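Local coordinates for GH5 (Bacteroidetes bacterium AC2a, PDB 4YHE), which probably hydrolyses beta-glucosidic bonds in cellulose and related glucans, as a glycoside hydrolase family 5 endoglucanase with a beta/alpha barrel fold, at residues Met141-Leu144 with Gln145-Lys148; Glu271-Val274 with Gly275-Asn278; Pro373-Leu377 with Gln378-Asp382. All blocks are in the same frame, centred on the assembly; numbering follows the deposited sequence.

Contact 1. Residues Met141-Leu144 with Gln145-Lys148; sequences MIWL and QIGK
Two successive turns of the barrel helix 129-149 meet where Gln145 and Ile146 reach back to Met141, Ile142 and Trp143. Gln145 grips the carbonyl of Met141 twice. Its backbone N donates to Met141 O over 3.2 Å in the usual helical bond, while its side-chain NE2 donates to the same Met141 O over 3.0 Å, standing above the carbonyl plane on the face opposite to N. CG lies beside the backbone N (chi1 -71°), which turns the amide back along the helix. The amide also bridges to the loop leading to helix 78-93: OE1 accepts from Ile76 N and NE2 donates to Tyr74 O. Cut back to an alanine, the residue would probably leave Ile76 N and Tyr74 O without their side-chain mates and Met141 O with the backbone donor alone. Glutamine suits the place because one amide both gives and accepts. On the buried side, Ile146 CD1 lies over a face of the Trp143 indole, 4.1 Å from the centroid of its six-membered ring, in a CH-pi contact, and Ile146 CG2 touches Trp143 CZ3 at 3.6 Å. Ile142 runs alongside Ile146, its CG2 3.7 Å from Ile146 CD1. The indole rests on helix 181-199 and gives its NE1 hydrogen to Thr161 O. Such i to i+3 and i+4 packing on the inward side is characteristic of an amphipathic helix in the outer layer of a TIM barrel.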
ATOM      1  N   MET A 141      14.128  -9.195  14.833  1.00 22.17           N
ATOM      2  CA  MET A 141      15.334  -9.629  14.108  1.00 25.55           C
ATOM      3  C   MET A 141      15.305  -9.250  12.619  1.00 25.17           C
ATOM      4  O   MET A 141      16.333  -8.857  12.028  1.00 25.05           O
ATOM      5  CB  MET A 141      15.506 -11.144  14.271  1.00 27.20           C
ATOM      6  CG  MET A 141      15.817 -11.570  15.708  1.00 30.19           C
ATOM      7  SD  MET A 141      17.327 -10.808  16.374  1.00 34.70           S
ATOM      8  CE  MET A 141      16.824  -9.286  17.149  1.00 38.08           C
ATOM      9  N   ILE A 142      14.119  -9.342  12.015  1.00 22.79           N
ATOM     10  CA  ILE A 142      13.983  -9.023  10.622  1.00 22.60           C
ATOM     11  C   ILE A 142      14.176  -7.540  10.377  1.00 21.10           C
ATOM     12  O   ILE A 142      15.013  -7.142   9.541  1.00 21.20           O
ATOM     13  CB  ILE A 142      12.643  -9.526  10.034  1.00 23.33           C
ATOM     14  CG1 ILE A 142      12.664 -11.050   9.970  1.00 24.91           C
ATOM     15  CG2 ILE A 142      12.427  -8.930   8.642  1.00 24.10           C
ATOM     16  CD1 ILE A 142      11.369 -11.648   9.483  1.00 25.18           C
ATOM     17  N   TRP A 143      13.445  -6.706  11.102  1.00 20.56           N
ATOM     18  CA  TRP A 143      13.581  -5.275  10.919  1.00 19.26           C
ATOM     19  C   TRP A 143      14.974  -4.736  11.306  1.00 21.14           C
ATOM     20  O   TRP A 143      15.465  -3.778  10.710  1.00 19.61           O
ATOM     21  CB  TRP A 143      12.433  -4.508  11.615  1.00 20.00           C
ATOM     22  CG  TRP A 143      11.232  -4.395  10.717  1.00 19.08           C
ATOM     23  CD1 TRP A 143       9.980  -4.912  10.931  1.00 17.81           C
ATOM     24  CD2 TRP A 143      11.179  -3.741   9.451  1.00 18.29           C
ATOM     25  NE1 TRP A 143       9.156  -4.584   9.916  1.00 18.26           N
ATOM     26  CE2 TRP A 143       9.862  -3.900   8.961  1.00 18.28           C
ATOM     27  CE3 TRP A 143      12.119  -3.061   8.667  1.00 18.73           C
ATOM     28  CZ2 TRP A 143       9.457  -3.414   7.718  1.00 18.71           C
ATOM     29  CZ3 TRP A 143      11.707  -2.531   7.438  1.00 18.96           C
ATOM     30  CH2 TRP A 143      10.379  -2.718   6.971  1.00 18.51           C
ATOM     31  N   LEU A 144      15.606  -5.351  12.293  1.00 22.38           N
ATOM     32  CA  LEU A 144      16.980  -4.982  12.623  1.00 25.07           C
ATOM     33  C   LEU A 144      17.909  -5.195  11.424  1.00 24.25           C
ATOM     34  O   LEU A 144      18.702  -4.322  11.102  1.00 25.24           O
ATOM     35  CB  LEU A 144      17.476  -5.805  13.804  1.00 27.00           C
ATOM     36  CG  LEU A 144      17.188  -5.286  15.206  1.00 29.83           C
ATOM     37  CD1 LEU A 144      17.679  -6.316  16.224  1.00 30.98           C
ATOM     38  CD2 LEU A 144      17.866  -3.935  15.443  1.00 28.38           C
ATOM     39  N   GLN A 145      17.781  -6.345  10.760  1.00 24.49           N
ATOM     40  CA  GLN A 145      18.634  -6.672   9.608  1.00 23.51           C
ATOM     41  C   GLN A 145      18.378  -5.748   8.447  1.00 23.57           C
ATOM     42  O   GLN A 145      19.323  -5.247   7.810  1.00 21.47           O
ATOM     43  CB  GLN A 145      18.422  -8.123   9.181  1.00 24.03           C
ATOM     44  CG  GLN A 145      19.001  -9.121  10.156  1.00 24.95           C
ATOM     45  CD  GLN A 145      18.622 -10.539   9.833  1.00 25.50           C
ATOM     46  OE1 GLN A 145      19.213 -11.163   8.942  1.00 27.10           O
ATOM     47  NE2 GLN A 145      17.643 -11.073  10.552  1.00 26.74           N
ATOM     48  N   ILE A 146      17.088  -5.510   8.167  1.00 21.23           N
ATOM     49  CA  ILE A 146      16.712  -4.638   7.104  1.00 20.67           C
ATOM     50  C   ILE A 146      17.257  -3.252   7.352  1.00 20.17           C
ATOM     51  O   ILE A 146      17.833  -2.651   6.459  1.00 20.65           O
ATOM     52  CB  ILE A 146      15.176  -4.568   6.892  1.00 20.00           C
ATOM     53  CG1 ILE A 146      14.656  -5.915   6.399  1.00 21.03           C
ATOM     54  CG2 ILE A 146      14.826  -3.470   5.912  1.00 19.68           C
ATOM     55  CD1 ILE A 146      13.148  -6.074   6.437  1.00 20.01           C
ATOM     56  N   GLY A 147      17.049  -2.724   8.552  1.00 21.18           N
ATOM     57  CA  GLY A 147      17.568  -1.408   8.883  1.00 21.92           C
ATOM     58  C   GLY A 147      19.103  -1.347   8.792  1.00 21.22           C
ATOM     59  O   GLY A 147      19.663  -0.366   8.306  1.00 22.35           O
ATOM     60  N   LYS A 148      19.785  -2.380   9.255  1.00 23.46           N
ATOM     61  CA  LYS A 148      21.258  -2.367   9.187  1.00 24.97           C
ATOM     62  C   LYS A 148      21.774  -2.336   7.759  1.00 25.07           C
ATOM     63  O   LYS A 148      22.733  -1.634   7.482  1.00 24.65           O
ATOM     64  CB  LYS A 148      21.852  -3.531   9.949  1.00 28.02           C
ATOM     65  CG  LYS A 148      21.875  -3.242  11.438  1.00 32.41           C
ATOM     66  CD  LYS A 148      22.293  -4.465  12.236  1.00 34.71           C
ATOM     67  CE  LYS A 148      22.100  -4.233  13.729  1.00 36.80           C
ATOM     68  NZ  LYS A 148      22.050  -5.551  14.409  1.00 37.22           N
TER

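Contact 2. Residues Glu271-Val274 with Gly275-Asn278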
ATOM      1  N   GLU A 271     -19.817  10.370  -2.683  1.00 20.07           N
ATOM      2  CA  GLU A 271     -19.975  10.821  -1.304  1.00 22.69           C
ATOM      3  C   GLU A 271     -19.361   9.823  -0.313  1.00 20.62           C
ATOM      4  O   GLU A 271     -18.682  10.198   0.648  1.00 19.60           O
ATOM      5  CB  GLU A 271     -21.459  11.006  -0.948  1.00 26.80           C
ATOM      6  CG  GLU A 271     -22.106  12.214  -1.595  1.00 34.16           C
ATOM      7  CD  GLU A 271     -23.541  12.443  -1.109  1.00 43.09           C
ATOM      8  OE1 GLU A 271     -24.214  11.456  -0.695  1.00 47.35           O
ATOM      9  OE2 GLU A 271     -23.995  13.619  -1.151  1.00 49.25           O
ATOM     10  N   ALA A 272     -19.611   8.550  -0.545  1.00 19.18           N
ATOM     11  CA  ALA A 272     -19.027   7.521   0.322  1.00 18.79           C
ATOM     12  C   ALA A 272     -17.495   7.585   0.335  1.00 17.03           C
ATOM     13  O   ALA A 272     -16.876   7.554   1.382  1.00 17.56           O
ATOM     14  CB  ALA A 272     -19.498   6.171  -0.120  1.00 18.40           C
ATOM     15  N   TYR A 273     -16.892   7.696  -0.839  1.00 17.41           N
ATOM     16  CA  TYR A 273     -15.440   7.651  -0.933  1.00 17.22           C
ATOM     17  C   TYR A 273     -14.842   8.889  -0.271  1.00 16.89           C
ATOM     18  O   TYR A 273     -13.908   8.798   0.516  1.00 16.24           O
ATOM     19  CB  TYR A 273     -14.980   7.472  -2.393  1.00 16.60           C
ATOM     20  CG  TYR A 273     -13.559   6.926  -2.517  1.00 15.35           C
ATOM     21  CD1 TYR A 273     -12.471   7.703  -2.196  1.00 16.24           C
ATOM     22  CD2 TYR A 273     -13.319   5.604  -2.906  1.00 15.71           C
ATOM     23  CE1 TYR A 273     -11.169   7.212  -2.293  1.00 15.68           C
ATOM     24  CE2 TYR A 273     -12.037   5.100  -3.004  1.00 15.39           C
ATOM     25  CZ  TYR A 273     -10.952   5.915  -2.689  1.00 15.76           C
ATOM     26  OH  TYR A 273      -9.654   5.417  -2.761  1.00 17.21           O
ATOM     27  N   VAL A 274     -15.422  10.052  -0.539  1.00 16.81           N
ATOM     28  CA  VAL A 274     -14.996  11.269   0.125  1.00 17.26           C
ATOM     29  C   VAL A 274     -15.157  11.228   1.630  1.00 17.08           C
ATOM     30  O   VAL A 274     -14.278  11.718   2.372  1.00 16.65           O
ATOM     31  CB  VAL A 274     -15.683  12.517  -0.503  1.00 17.71           C
ATOM     32  CG1 VAL A 274     -15.360  13.747   0.299  1.00 18.39           C
ATOM     33  CG2 VAL A 274     -15.235  12.677  -1.960  1.00 17.48           C
ATOM     34  N   GLY A 275     -16.231  10.584   2.100  1.00 17.84           N
ATOM     35  CA  GLY A 275     -16.460  10.458   3.531  1.00 17.53           C
ATOM     36  C   GLY A 275     -15.288   9.727   4.179  1.00 17.23           C
ATOM     37  O   GLY A 275     -14.783  10.122   5.230  1.00 16.74           O
ATOM     38  N   MET A 276     -14.850   8.643   3.534  1.00 17.87           N
ATOM     39  CA  MET A 276     -13.769   7.841   4.049  1.00 17.34           C
ATOM     40  C   MET A 276     -12.509   8.677   4.112  1.00 16.34           C
ATOM     41  O   MET A 276     -11.781   8.668   5.098  1.00 15.49           O
ATOM     42  CB  MET A 276     -13.574   6.610   3.177  1.00 18.96           C
ATOM     43  CG  MET A 276     -12.408   5.754   3.619  1.00 20.67           C
ATOM     44  SD  MET A 276     -10.906   6.244   2.744  1.00 23.63           S
ATOM     45  CE  MET A 276     -11.307   5.464   1.166  1.00 22.15           C
ATOM     46  N   LEU A 277     -12.275   9.452   3.068  1.00 15.29           N
ATOM     47  CA  LEU A 277     -11.101  10.307   3.048  1.00 15.35           C
ATOM     48  C   LEU A 277     -11.182  11.362   4.127  1.00 15.32           C
ATOM     49  O   LEU A 277     -10.176  11.694   4.726  1.00 15.38           O
ATOM     50  CB  LEU A 277     -10.930  10.952   1.666  1.00 15.08           C
ATOM     51  CG  LEU A 277     -10.641  10.014   0.478  1.00 15.78           C
ATOM     52  CD1 LEU A 277     -10.688  10.788  -0.827  1.00 16.15           C
ATOM     53  CD2 LEU A 277      -9.303   9.299   0.645  1.00 15.84           C
ATOM     54  N   ASN A 278     -12.381  11.914   4.348  1.00 16.79           N
ATOM     55  CA  ASN A 278     -12.579  12.911   5.393  1.00 16.75           C
ATOM     56  C   ASN A 278     -12.224  12.400   6.771  1.00 17.97           C
ATOM     57  O   ASN A 278     -11.623  13.122   7.573  1.00 18.51           O
ATOM     58  CB  ASN A 278     -14.014  13.431   5.376  1.00 17.99           C
ATOM     59  CG  ASN A 278     -14.249  14.451   4.271  1.00 19.72           C
ATOM     60  OD1 ASN A 278     -13.309  15.090   3.813  1.00 21.16           O
ATOM     61  ND2 ASN A 278     -15.492  14.555   3.792  1.00 19.94           N
TER
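The side chains of Tyr273 and Met276 leave the helix in the same direction and run next to each other, so that the terminal methyl of the thioether chain ends over the phenol ring. Met276 CE sits over one face, 4.0 Å from the ring centroid and only 17° off the ring normal, in a CH-pi contact displaced toward the rim. A bend at chi2 (-92°) and again at chi3 carries the methyl there, a shape that the unbranched, flexible methionine can adopt. Leu277 approaches the same ring differently: its CD1 lies in the ring plane at the edge, 3.8 Å from Tyr273 CD1. Face and edge of one aromatic group are thus taken by the residues three and four places further on. Val274 and Asn278 pair on another side of the helix, where Val274 CG1 comes within 3.6 Å of Asn278 ND2. Asn278 bonds by its OD1 to Arg324 NE, while its backbone N donates to Val274 O over 2.7 Å. Gly275 N continues the helical bonding to Glu271 O. A large aromatic ring, a flexible thioether and a branched leucine suit the buried side of helix 270-285: Tyr273 and Leu277 pack on helix 304-323, the next helix of the barrel, and Met276 and Leu277 meet Phe293 of the barrel strand 291-296.

Contact 3. Residues Pro373-Leu377 with Gln378-Asp382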
ATOM      1  N   PRO A 373      -6.583  26.232  -9.461  1.00 26.27           N
ATOM      2  CA  PRO A 373      -7.677  26.308  -8.477  1.00 26.42           C
ATOM      3  C   PRO A 373      -9.091  26.194  -9.075  1.00 24.41           C
ATOM      4  O   PRO A 373     -10.051  25.930  -8.338  1.00 25.45           O
ATOM      5  CB  PRO A 373      -7.422  27.645  -7.774  1.00 27.24           C
ATOM      6  CG  PRO A 373      -6.746  28.478  -8.828  1.00 27.63           C
ATOM      7  CD  PRO A 373      -5.888  27.528  -9.619  1.00 26.66           C
ATOM      8  N   ASN A 374      -9.222  26.326 -10.388  1.00 20.06           N
ATOM      9  CA  ASN A 374     -10.474  26.023 -11.050  1.00 20.98           C
ATOM     10  C   ASN A 374     -10.763  24.549 -11.366  1.00 21.31           C
ATOM     11  O   ASN A 374     -11.858  24.199 -11.824  1.00 24.09           O
ATOM     12  CB  ASN A 374     -10.523  26.827 -12.322  1.00 21.18           C
ATOM     13  CG  ASN A 374     -10.317  28.304 -12.021  1.00 22.54           C
ATOM     14  OD1 ASN A 374     -11.246  29.007 -11.593  1.00 22.55           O
ATOM     15  ND2 ASN A 374      -9.075  28.752 -12.153  1.00 23.36           N
ATOM     16  N   TYR A 375      -9.741  23.719 -11.228  1.00 22.94           N
ATOM     17  CA  TYR A 375      -9.888  22.261 -11.330  1.00 21.36           C
ATOM     18  C   TYR A 375     -10.266  21.799  -9.942  1.00 20.46           C
ATOM     19  O   TYR A 375      -9.488  21.904  -9.005  1.00 22.69           O
ATOM     20  CB  TYR A 375      -8.575  21.624 -11.808  1.00 21.17           C
ATOM     21  CG  TYR A 375      -8.630  20.102 -11.964  1.00 21.08           C
ATOM     22  CD1 TYR A 375      -9.240  19.516 -13.069  1.00 20.89           C
ATOM     23  CD2 TYR A 375      -8.081  19.258 -10.991  1.00 20.91           C
ATOM     24  CE1 TYR A 375      -9.298  18.128 -13.204  1.00 21.95           C
ATOM     25  CE2 TYR A 375      -8.163  17.855 -11.126  1.00 19.78           C
ATOM     26  CZ  TYR A 375      -8.776  17.314 -12.225  1.00 19.59           C
ATOM     27  OH  TYR A 375      -8.826  15.933 -12.432  1.00 20.20           O
ATOM     28  N   THR A 376     -11.498  21.333  -9.813  1.00 21.24           N
ATOM     29  CA  THR A 376     -12.064  21.024  -8.534  1.00 21.17           C
ATOM     30  C   THR A 376     -12.785  19.680  -8.602  1.00 20.36           C
ATOM     31  O   THR A 376     -13.067  19.141  -9.666  1.00 20.51           O
ATOM     32  CB  THR A 376     -13.129  22.081  -8.133  1.00 20.93           C
ATOM     33  OG1 THR A 376     -14.219  21.995  -9.033  1.00 21.24           O
ATOM     34  CG2 THR A 376     -12.565  23.507  -8.194  1.00 22.86           C
ATOM     35  N   LEU A 377     -13.172  19.205  -7.434  1.00 22.46           N
ATOM     36  CA  LEU A 377     -13.936  17.991  -7.363  1.00 21.91           C
ATOM     37  C   LEU A 377     -15.250  18.168  -8.147  1.00 21.72           C
ATOM     38  O   LEU A 377     -15.658  17.294  -8.910  1.00 21.82           O
ATOM     39  CB  LEU A 377     -14.194  17.669  -5.902  1.00 23.17           C
ATOM     40  CG  LEU A 377     -14.149  16.195  -5.597  1.00 25.51           C
ATOM     41  CD1 LEU A 377     -12.960  15.478  -6.255  1.00 24.09           C
ATOM     42  CD2 LEU A 377     -14.185  15.977  -4.088  1.00 26.32           C
ATOM     43  N   GLN A 378     -15.870  19.338  -8.001  1.00 23.37           N
ATOM     44  CA  GLN A 378     -17.086  19.654  -8.747  1.00 24.52           C
ATOM     45  C   GLN A 378     -16.900  19.594 -10.264  1.00 22.12           C
ATOM     46  O   GLN A 378     -17.751  19.054 -10.952  1.00 22.97           O
ATOM     47  CB  GLN A 378     -17.685  21.025  -8.324  1.00 26.65           C
ATOM     48  CG  GLN A 378     -19.096  21.224  -8.885  1.00 28.97           C
ATOM     49  CD  GLN A 378     -20.138  20.333  -8.224  1.00 32.55           C
ATOM     50  OE1 GLN A 378     -20.183  20.214  -6.982  1.00 36.70           O
ATOM     51  NE2 GLN A 378     -21.011  19.723  -9.039  1.00 33.14           N
ATOM     52  N   SER A 379     -15.801  20.137 -10.785  1.00 22.60           N
ATOM     53  CA  SER A 379     -15.555  20.112 -12.231  1.00 22.19           C
ATOM     54  C   SER A 379     -15.365  18.702 -12.763  1.00 22.22           C
ATOM     55  O   SER A 379     -15.860  18.382 -13.824  1.00 20.52           O
ATOM     56  CB  SER A 379     -14.388  20.999 -12.651  1.00 24.69           C
ATOM     57  OG  SER A 379     -13.150  20.609 -12.108  1.00 27.73           O
ATOM     58  N   ILE A 380     -14.704  17.844 -11.991  1.00 22.92           N
ATOM     59  CA  ILE A 380     -14.602  16.422 -12.367  1.00 21.30           C
ATOM     60  C   ILE A 380     -15.987  15.766 -12.338  1.00 20.29           C
ATOM     61  O   ILE A 380     -16.422  15.141 -13.311  1.00 20.85           O
ATOM     62  CB  ILE A 380     -13.651  15.685 -11.412  1.00 20.60           C
ATOM     63  CG1 ILE A 380     -12.252  16.287 -11.442  1.00 21.18           C
ATOM     64  CG2 ILE A 380     -13.535  14.231 -11.843  1.00 20.47           C
ATOM     65  CD1 ILE A 380     -11.419  15.970 -10.207  1.00 20.15           C
ATOM     66  N   TYR A 381     -16.689  15.917 -11.209  1.00 20.72           N
ATOM     67  CA  TYR A 381     -18.066  15.461 -11.057  1.00 23.34           C
ATOM     68  C   TYR A 381     -18.949  15.809 -12.265  1.00 24.06           C
ATOM     69  O   TYR A 381     -19.592  14.941 -12.877  1.00 21.90           O
ATOM     70  CB  TYR A 381     -18.662  16.088  -9.794  1.00 24.55           C
ATOM     71  CG  TYR A 381     -19.965  15.511  -9.327  1.00 26.56           C
ATOM     72  CD1 TYR A 381     -21.193  16.034  -9.764  1.00 27.38           C
ATOM     73  CD2 TYR A 381     -19.988  14.456  -8.402  1.00 26.48           C
ATOM     74  CE1 TYR A 381     -22.391  15.513  -9.301  1.00 28.58           C
ATOM     75  CE2 TYR A 381     -21.183  13.929  -7.949  1.00 27.88           C
ATOM     76  CZ  TYR A 381     -22.376  14.462  -8.399  1.00 28.78           C
ATOM     77  OH  TYR A 381     -23.550  13.938  -7.952  1.00 30.19           O
ATOM     78  N   ASP A 382     -18.941  17.081 -12.640  1.00 25.40           N
ATOM     79  CA  ASP A 382     -19.802  17.548 -13.742  1.00 27.39           C
ATOM     80  C   ASP A 382     -19.387  17.008 -15.103  1.00 29.41           C
ATOM     81  O   ASP A 382     -20.161  17.071 -16.060  1.00 32.11           O
ATOM     82  CB  ASP A 382     -19.796  19.085 -13.816  1.00 29.63           C
ATOM     83  CG  ASP A 382     -20.372  19.738 -12.577  1.00 31.36           C
ATOM     84  OD1 ASP A 382     -21.112  19.073 -11.815  1.00 31.29           O
ATOM     85  OD2 ASP A 382     -20.059  20.936 -12.360  1.00 36.49           O
TER
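The chain passes from an extended Thr376 (phi -135°, psi 170°) straight into helical angles at Leu377, and Ser379 and Ile380 fold back on the residue before the turn. Thr376 O accepts twice, from Ile380 N at 3.1 Å and from the hydroxyl Ser379 OG at 2.9 Å. The threonine hydroxyl oxygen is a second acceptor, for Ser379 N, 3.0 Å from Thr376 OG1. With chi1 at 66°, OG1 stands between the backbone N and the carbonyl carbon of its own residue, a position from which it can face the first turn. This is an N-cap: threonine replaces the carbonyl that the start of helix 377-382 lacks, and its short hydroxyl suits the role. One turn on, Leu377 O receives Tyr381 N. Beside the cap, the Tyr375 side chain crosses Ile380 at a slant, with Ile380 CD1 3.6 Å from Tyr375 CZ. The ring's hydroxyl is held elsewhere, by Ser367 of the preceding helix 357-369, which fixes the far end of the tyrosine while its carbons rest on the isoleucine. Lys319 of helix 304-323 touches both Tyr375 and Ile380. On a more exposed side, Gln378 NE2 donates to Asp382 OD1 at 2.9 Å, meeting the carboxylate on its syn side; glutamine is long enough to carry its amide there. Tyr381 instead stacks its ring on that of His259.

From the N terminus the three contacts come in series; none nests within or crosses another, and none closes a long loop, since each joins adjoining residues. Contact 1 lies on helix 129-149, which leads into barrel strand 157-160. Contact 2 follows on helix 270-285, before strand 291-296, on the opposite side of the chain's centre, about 37 Å away between centres. Contact 3 comes last, where the loop after helix 357-369 enters the short helix 377-382. It touches contact 2 through Val274 CG2 and Leu377 CD2, 4.1 Å apart, and, with Leu377 also resting on Tyr316 and Lys319 of helix 304-323, sets the C-terminal segment against both helices.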